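Local atomic coordinates of oligopeptide-binding protein appA (Bacillus subtilis, PDB entry 1XOC), a protein that binds oligopeptides such as tetra- and pentapeptides outside the cell membrane and delivers them to an ABC transporter that can replace the Opp system in sporulation and genetic competence. Residues V259-L264 with Y502-K507; I269-N275 with N409-A414. One frame throughout, in Å; residues are numbered along the deposited sequence.

Contact 1: residues V259-L264 with Y502-K507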
loop_
_atom_site.group_PDB
_atom_site.type_symbol
_atom_site.label_atom_id
_atom_site.label_comp_id
_atom_site.label_asym_id
_atom_site.label_seq_id
_atom_site.Cartn_x
_atom_site.Cartn_y
_atom_site.Cartn_z
ATOM N N VAL A 259 17.876 11.230 1.423
ATOM C CA VAL A 259 17.396 11.321 0.040
ATOM C C VAL A 259 15.889 11.583 0.087
ATOM O O VAL A 259 15.166 10.796 0.678
ATOM C CB VAL A 259 17.697 10.031 -0.776
ATOM C CG1 VAL A 259 17.126 10.148 -2.196
ATOM C CG2 VAL A 259 19.216 9.806 -0.856
ATOM N N THR A 260 15.440 12.622 -0.613
ATOM C CA THR A 260 14.059 13.110 -0.538
ATOM C C THR A 260 13.401 13.159 -1.934
ATOM O O THR A 260 14.013 13.667 -2.890
ATOM C CB THR A 260 14.018 14.535 0.047
ATOM O OG1 THR A 260 14.561 14.531 1.384
ATOM C CG2 THR A 260 12.612 15.050 0.078
ATOM N N ASP A 261 12.175 12.642 -2.027
ATOM C CA ASP A 261 11.349 12.770 -3.233
ATOM C C ASP A 261 9.911 12.395 -2.941
ATOM O O ASP A 261 9.577 11.947 -1.824
ATOM C CB ASP A 261 11.916 11.887 -4.362
ATOM C CG ASP A 261 11.819 12.521 -5.738
ATOM O OD1 ASP A 261 10.833 13.245 -6.024
ATOM O OD2 ASP A 261 12.787 12.331 -6.517
ATOM N N LEU A 262 9.034 12.645 -3.903
ATOM C CA LEU A 262 7.620 12.309 -3.788
ATOM C C LEU A 262 7.421 10.804 -3.662
ATOM O O LEU A 262 8.084 10.039 -4.337
ATOM C CB LEU A 262 6.845 12.837 -4.994
ATOM C CG LEU A 262 5.307 12.816 -4.927
ATOM C CD1 LEU A 262 4.691 13.614 -3.785
ATOM C CD2 LEU A 262 4.837 13.331 -6.276
ATOM N N ALA A 263 6.567 10.401 -2.710
ATOM C CA ALA A 263 6.132 8.992 -2.563
ATOM C C ALA A 263 4.985 8.638 -3.502
ATOM O O ALA A 263 4.186 9.510 -3.875
ATOM C CB ALA A 263 5.695 8.724 -1.140
ATOM N N LEU A 264 4.905 7.369 -3.922
ATOM C CA LEU A 264 3.777 6.912 -4.754
ATOM C C LEU A 264 2.593 6.557 -3.840
ATOM O O LEU A 264 2.300 5.397 -3.593
ATOM C CB LEU A 264 4.189 5.721 -5.645
ATOM C CG LEU A 264 3.206 5.325 -6.735
ATOM C CD1 LEU A 264 3.281 6.298 -7.888
ATOM C CD2 LEU A 264 3.523 3.945 -7.252
ATOM N N TYR A 502 22.507 2.693 -3.842
ATOM C CA TYR A 502 21.115 3.041 -3.561
ATOM C C TYR A 502 20.492 3.860 -4.721
ATOM O O TYR A 502 21.121 4.765 -5.256
ATOM C CB TYR A 502 21.011 3.786 -2.215
ATOM C CG TYR A 502 19.624 4.359 -1.952
ATOM C CD1 TYR A 502 19.280 5.629 -2.409
ATOM C CD2 TYR A 502 18.666 3.632 -1.267
ATOM C CE1 TYR A 502 18.004 6.149 -2.191
ATOM C CE2 TYR A 502 17.411 4.140 -1.024
ATOM C CZ TYR A 502 17.079 5.413 -1.495
ATOM O OH TYR A 502 15.817 5.925 -1.266
ATOM N N LYS A 503 19.263 3.519 -5.096
ATOM C CA LYS A 503 18.464 4.300 -6.035
ATOM C C LYS A 503 17.105 4.520 -5.383
ATOM O O LYS A 503 16.528 3.575 -4.807
ATOM C CB LYS A 503 18.261 3.525 -7.334
ATOM C CG LYS A 503 19.521 3.314 -8.159
ATOM C CD LYS A 503 19.237 2.350 -9.339
ATOM C CE LYS A 503 20.439 2.129 -10.239
ATOM N NZ LYS A 503 20.004 1.509 -11.550
ATOM N N TYR A 504 16.637 5.765 -5.449
ATOM C CA TYR A 504 15.343 6.108 -4.879
ATOM C C TYR A 504 14.218 5.482 -5.712
ATOM O O TYR A 504 14.131 5.703 -6.912
ATOM C CB TYR A 504 15.135 7.620 -4.785
ATOM C CG TYR A 504 13.745 7.930 -4.258
ATOM C CD1 TYR A 504 13.467 7.846 -2.906
ATOM C CD2 TYR A 504 12.701 8.241 -5.114
ATOM C CE1 TYR A 504 12.188 8.080 -2.421
ATOM C CE2 TYR A 504 11.408 8.476 -4.627
ATOM C CZ TYR A 504 11.174 8.387 -3.286
ATOM O OH TYR A 504 9.918 8.615 -2.797
ATOM N N HIS A 505 13.362 4.727 -5.038
ATOM C CA HIS A 505 12.168 4.124 -5.607
ATOM C C HIS A 505 10.952 4.678 -4.860
ATOM O O HIS A 505 10.907 4.620 -3.603
ATOM C CB HIS A 505 12.248 2.611 -5.502
ATOM C CG HIS A 505 11.261 1.864 -6.358
ATOM N ND1 HIS A 505 9.899 1.880 -6.142
ATOM C CD2 HIS A 505 11.462 1.038 -7.410
ATOM C CE1 HIS A 505 9.305 1.115 -7.050
ATOM N NE2 HIS A 505 10.239 0.610 -7.848
ATOM N N PRO A 506 9.948 5.199 -5.576
ATOM C CA PRO A 506 8.849 5.897 -4.889
ATOM C C PRO A 506 7.826 5.015 -4.165
ATOM O O PRO A 506 7.015 5.547 -3.365
ATOM C CB PRO A 506 8.208 6.697 -6.021
ATOM C CG PRO A 506 8.432 5.857 -7.211
ATOM C CD PRO A 506 9.827 5.333 -7.048
ATOM N N LYS A 507 7.891 3.709 -4.412
ATOM C CA LYS A 507 6.996 2.741 -3.810
ATOM C C LYS A 507 7.677 1.743 -2.866
ATOM O O LYS A 507 7.154 1.439 -1.761
ATOM C CB LYS A 507 6.233 1.997 -4.911
ATOM C CG LYS A 507 5.209 1.014 -4.311
ATOM C CD LYS A 507 4.374 0.295 -5.356
ATOM C CE LYS A 507 3.514 -0.814 -4.716
ATOM N NZ LYS A 507 2.398 -0.259 -3.934
#
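Val259 sets its two methyls against the tyrosines of 502-507: CG2 lies 4.1 Å from Tyr502 CE1, and CG1, anti to the backbone N (chi1 178°), meets the CB of Tyr504 at the same range. Further along, the Tyr504 ring slides under Asp261, whose CB stands over one face, 3.8 Å from the ring centroid, a CH-pi contact displaced toward CE2. Asp261 OD1 takes the N-H of Leu262 with its anti lone pair. At the far end Leu264 CB packs on Pro506 CB at 4.2 Å, and Leu264 CD2 touches Lys507 CB.

Two hydrogen bonds form the polar edge. Tyr504 OH donates to Leu262 O over 2.8 Å, arriving well above the carbonyl plane, and a second bond, to Asn491 ND2, grips the same hydroxyl. Leu264 N reaches Pro506 O at 2.8 Å, nearly straight at 174°. Replacing Tyr504 with a phenylalanine would probably leave both Leu262 O and Asn491 ND2 without their mate and the ring held by packing alone.

The two segments run in roughly the same direction, 24° apart end to end, but 502-507 has no regular structure and lies along strand 256-262 as a loop. Val259 and Asp261 make backbone hydrogen bonds to Met493 and Asn491 of strand 483-496, in the large mixed sheet. Beyond the strand's end the contact borders the peptide site: Ala263 packs on an aromatic side chain of the bound peptide, while Lys507 NZ bonds the backbone of that peptide as well as Ser420, the last residue of strand 414-420, and Leu421 just after it.

Contact 2: residues I269-N275 with N409-A414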
loop_
_atom_site.group_PDB
_atom_site.type_symbol
_atom_site.label_atom_id
_atom_site.label_comp_id
_atom_site.label_asym_id
_atom_site.label_seq_id
_atom_site.Cartn_x
_atom_site.Cartn_y
_atom_site.Cartn_z
ATOM N N ILE A 269 -8.827 10.519 4.539
ATOM C CA ILE A 269 -9.778 10.037 5.516
ATOM C C ILE A 269 -10.791 9.155 4.839
ATOM O O ILE A 269 -11.458 9.576 3.919
ATOM C CB ILE A 269 -10.511 11.197 6.207
ATOM C CG1 ILE A 269 -9.523 12.206 6.767
ATOM C CG2 ILE A 269 -11.456 10.663 7.280
ATOM C CD1 ILE A 269 -10.169 13.462 7.288
ATOM N N GLY A 270 -10.885 7.927 5.316
ATOM C CA GLY A 270 -11.886 7.005 4.838
ATOM C C GLY A 270 -13.155 7.073 5.658
ATOM O O GLY A 270 -13.126 6.822 6.840
ATOM N N TRP A 271 -14.260 7.398 4.999
ATOM C CA TRP A 271 -15.558 7.501 5.652
ATOM C C TRP A 271 -16.359 6.215 5.423
ATOM O O TRP A 271 -16.776 5.945 4.321
ATOM C CB TRP A 271 -16.340 8.685 5.079
ATOM C CG TRP A 271 -15.637 10.010 5.084
ATOM C CD1 TRP A 271 -15.230 10.716 4.007
ATOM C CD2 TRP A 271 -15.321 10.804 6.221
ATOM N NE1 TRP A 271 -14.642 11.888 4.399
ATOM C CE2 TRP A 271 -14.692 11.965 5.760
ATOM C CE3 TRP A 271 -15.499 10.647 7.591
ATOM C CZ2 TRP A 271 -14.253 12.964 6.611
ATOM C CZ3 TRP A 271 -15.056 11.637 8.434
ATOM C CH2 TRP A 271 -14.444 12.779 7.944
ATOM N N ASN A 272 -16.543 5.420 6.470
ATOM C CA ASN A 272 -17.176 4.111 6.314
ATOM C C ASN A 272 -18.670 4.254 6.074
ATOM O O ASN A 272 -19.398 4.659 6.965
ATOM C CB ASN A 272 -16.933 3.244 7.546
ATOM C CG ASN A 272 -17.304 1.795 7.328
ATOM O OD1 ASN A 272 -16.958 0.929 8.125
ATOM N ND2 ASN A 272 -17.983 1.521 6.240
ATOM N N GLU A 273 -19.119 3.937 4.856
ATOM C CA GLU A 273 -20.544 4.085 4.482
ATOM C C GLU A 273 -21.459 2.988 5.074
ATOM O O GLU A 273 -22.686 3.037 4.911
ATOM C CB GLU A 273 -20.680 4.197 2.970
ATOM C CG GLU A 273 -19.858 5.349 2.416
ATOM C CD GLU A 273 -20.045 5.588 0.959
ATOM O OE1 GLU A 273 -19.096 6.118 0.336
ATOM O OE2 GLU A 273 -21.125 5.255 0.439
ATOM N N LYS A 274 -20.885 2.035 5.803
ATOM C CA LYS A 274 -21.669 1.168 6.685
ATOM C C LYS A 274 -22.272 2.003 7.802
ATOM O O LYS A 274 -23.349 1.683 8.310
ATOM C CB LYS A 274 -20.818 0.075 7.315
ATOM C CG LYS A 274 -20.768 -1.200 6.556
ATOM C CD LYS A 274 -19.959 -2.246 7.317
ATOM C CE LYS A 274 -20.816 -3.111 8.221
ATOM N NZ LYS A 274 -19.953 -3.822 9.236
ATOM N N ASN A 275 -21.572 3.064 8.193
ATOM C CA ASN A 275 -22.066 3.992 9.213
ATOM C C ASN A 275 -23.051 4.978 8.597
ATOM O O ASN A 275 -22.719 5.688 7.657
ATOM C CB ASN A 275 -20.904 4.744 9.883
ATOM C CG ASN A 275 -21.324 5.497 11.142
ATOM O OD1 ASN A 275 -22.293 6.260 11.134
ATOM N ND2 ASN A 275 -20.577 5.305 12.225
ATOM N N ASN A 409 -14.478 -7.432 8.801
ATOM C CA ASN A 409 -14.669 -6.599 10.000
ATOM C C ASN A 409 -15.156 -5.186 9.687
ATOM O O ASN A 409 -16.196 -4.758 10.189
ATOM C CB ASN A 409 -13.373 -6.529 10.806
ATOM C CG ASN A 409 -12.877 -7.891 11.226
ATOM O OD1 ASN A 409 -11.671 -8.171 11.180
ATOM N ND2 ASN A 409 -13.783 -8.736 11.668
ATOM N N TRP A 410 -14.417 -4.460 8.855
ATOM C CA TRP A 410 -14.743 -3.068 8.561
ATOM C C TRP A 410 -15.072 -2.279 9.817
ATOM O O TRP A 410 -16.034 -1.496 9.856
ATOM C CB TRP A 410 -15.911 -2.990 7.603
ATOM C CG TRP A 410 -15.694 -3.792 6.363
ATOM C CD1 TRP A 410 -14.883 -3.476 5.302
ATOM C CD2 TRP A 410 -16.338 -5.016 6.026
ATOM N NE1 TRP A 410 -14.964 -4.456 4.348
ATOM C CE2 TRP A 410 -15.858 -5.407 4.763
ATOM C CE3 TRP A 410 -17.263 -5.834 6.682
ATOM C CZ2 TRP A 410 -16.294 -6.574 4.132
ATOM C CZ3 TRP A 410 -17.699 -6.982 6.068
ATOM C CH2 TRP A 410 -17.209 -7.352 4.799
ATOM N N ASP A 411 -14.236 -2.489 10.831
ATOM C CA ASP A 411 -14.548 -2.102 12.206
ATOM C C ASP A 411 -13.958 -0.725 12.479
ATOM O O ASP A 411 -12.980 -0.585 13.224
ATOM C CB ASP A 411 -13.958 -3.158 13.126
ATOM C CG ASP A 411 -14.172 -2.864 14.592
ATOM O OD1 ASP A 411 -13.335 -3.346 15.380
ATOM O OD2 ASP A 411 -15.117 -2.132 14.945
ATOM N N PHE A 412 -14.545 0.271 11.817
ATOM C CA PHE A 412 -14.171 1.676 11.977
ATOM C C PHE A 412 -15.333 2.541 11.490
ATOM O O PHE A 412 -16.110 2.109 10.630
ATOM C CB PHE A 412 -12.876 2.002 11.202
ATOM C CG PHE A 412 -13.015 1.935 9.708
ATOM C CD1 PHE A 412 -12.997 0.725 9.054
ATOM C CD2 PHE A 412 -13.177 3.081 8.972
ATOM C CE1 PHE A 412 -13.110 0.661 7.650
ATOM C CE2 PHE A 412 -13.260 3.017 7.553
ATOM C CZ PHE A 412 -13.247 1.802 6.925
ATOM N N ASP A 413 -15.468 3.736 12.067
ATOM C CA ASP A 413 -16.397 4.764 11.572
ATOM C C ASP A 413 -15.672 5.581 10.512
ATOM O O ASP A 413 -16.149 5.765 9.381
ATOM C CB ASP A 413 -16.801 5.724 12.686
ATOM C CG ASP A 413 -17.540 5.053 13.838
ATOM O OD1 ASP A 413 -18.205 4.015 13.626
ATOM O OD2 ASP A 413 -17.456 5.609 14.957
ATOM N N ALA A 414 -14.459 6.024 10.853
ATOM C CA ALA A 414 -13.615 6.775 9.915
ATOM C C ALA A 414 -12.171 6.516 10.278
ATOM O O ALA A 414 -11.873 6.185 11.409
ATOM C CB ALA A 414 -13.922 8.258 9.968
#
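Trp271 and Ala414 form an antiparallel, non-hydrogen-bonded beta pair with CA atoms 4.7 Å apart, and next to it Asn272 N donates to Asp413 O over 3.0 Å at 158°. Ala414 CA also makes a CA-H...O contact with Gly270 O.

On one side of this pairing, Ala414 CB comes obliquely to the six-membered ring of Trp271, 3.7 Å from CE3, while Ile269 CG2 lies over one face of the indole. The indole N-H is occupied by Thr484. Asn272, just past the end of the strand, faces 409-414; its CB sits over a face of the Phe412 ring, 4.1 Å from the centroid, a CH-pi contact. Phe412 CG lies between its own backbone N and carbonyl carbon (chi1 68°), which brings the ring beneath Asn272 and sets its edge against Gly270 O.

A type I turn from Asn272 to Asn275 folds the chain back, so that Asn275 ND2 makes a weak hydrogen bond to Asp413 OD1, the amide and carboxylate planes being perpendicular. Each side chain has another partner: Asn275 OD1 takes the N-H of Leu277, and Asp413 OD2 that of Thr363. Lys274 crosses Trp410 at about a right angle, its CD 4.1 Å from Trp410 CB.

The contact thus joins the end of strand 265-271 to the start of strand 414-420, antiparallel neighbours in the mixed sheet of this family 5 solute-binding protein. Strand 358-367 flanks Ala414 through Phe362 and Leu364, helix 281-289 packs on Trp271 through Arg284 and Leu287, and Trp444 meets Trp410 edge-to-face.

Contacts 1 and 2 belong to the same mixed beta sheet of the family 5 solute-binding fold, though their centres are 31 Å apart and their nearest atoms about 15 Å, on opposite sides of the chain's centre. Strands 256-262 and 265-271 follow one another directly, so 259-264 and 269-275 come first of the four segments; 409-414 follows, and 502-507 arrives last. Contact 2 therefore closes wholly within the span that contact 1 brackets. Strand 483-496 pairs with both successive strands, while strand 414-420 leads from contact 2 toward Lys507's partners at Ser420 and Leu421. Contact 1 thus borders the bound peptide, while contact 2 ties two strands together elsewhere in the sheet.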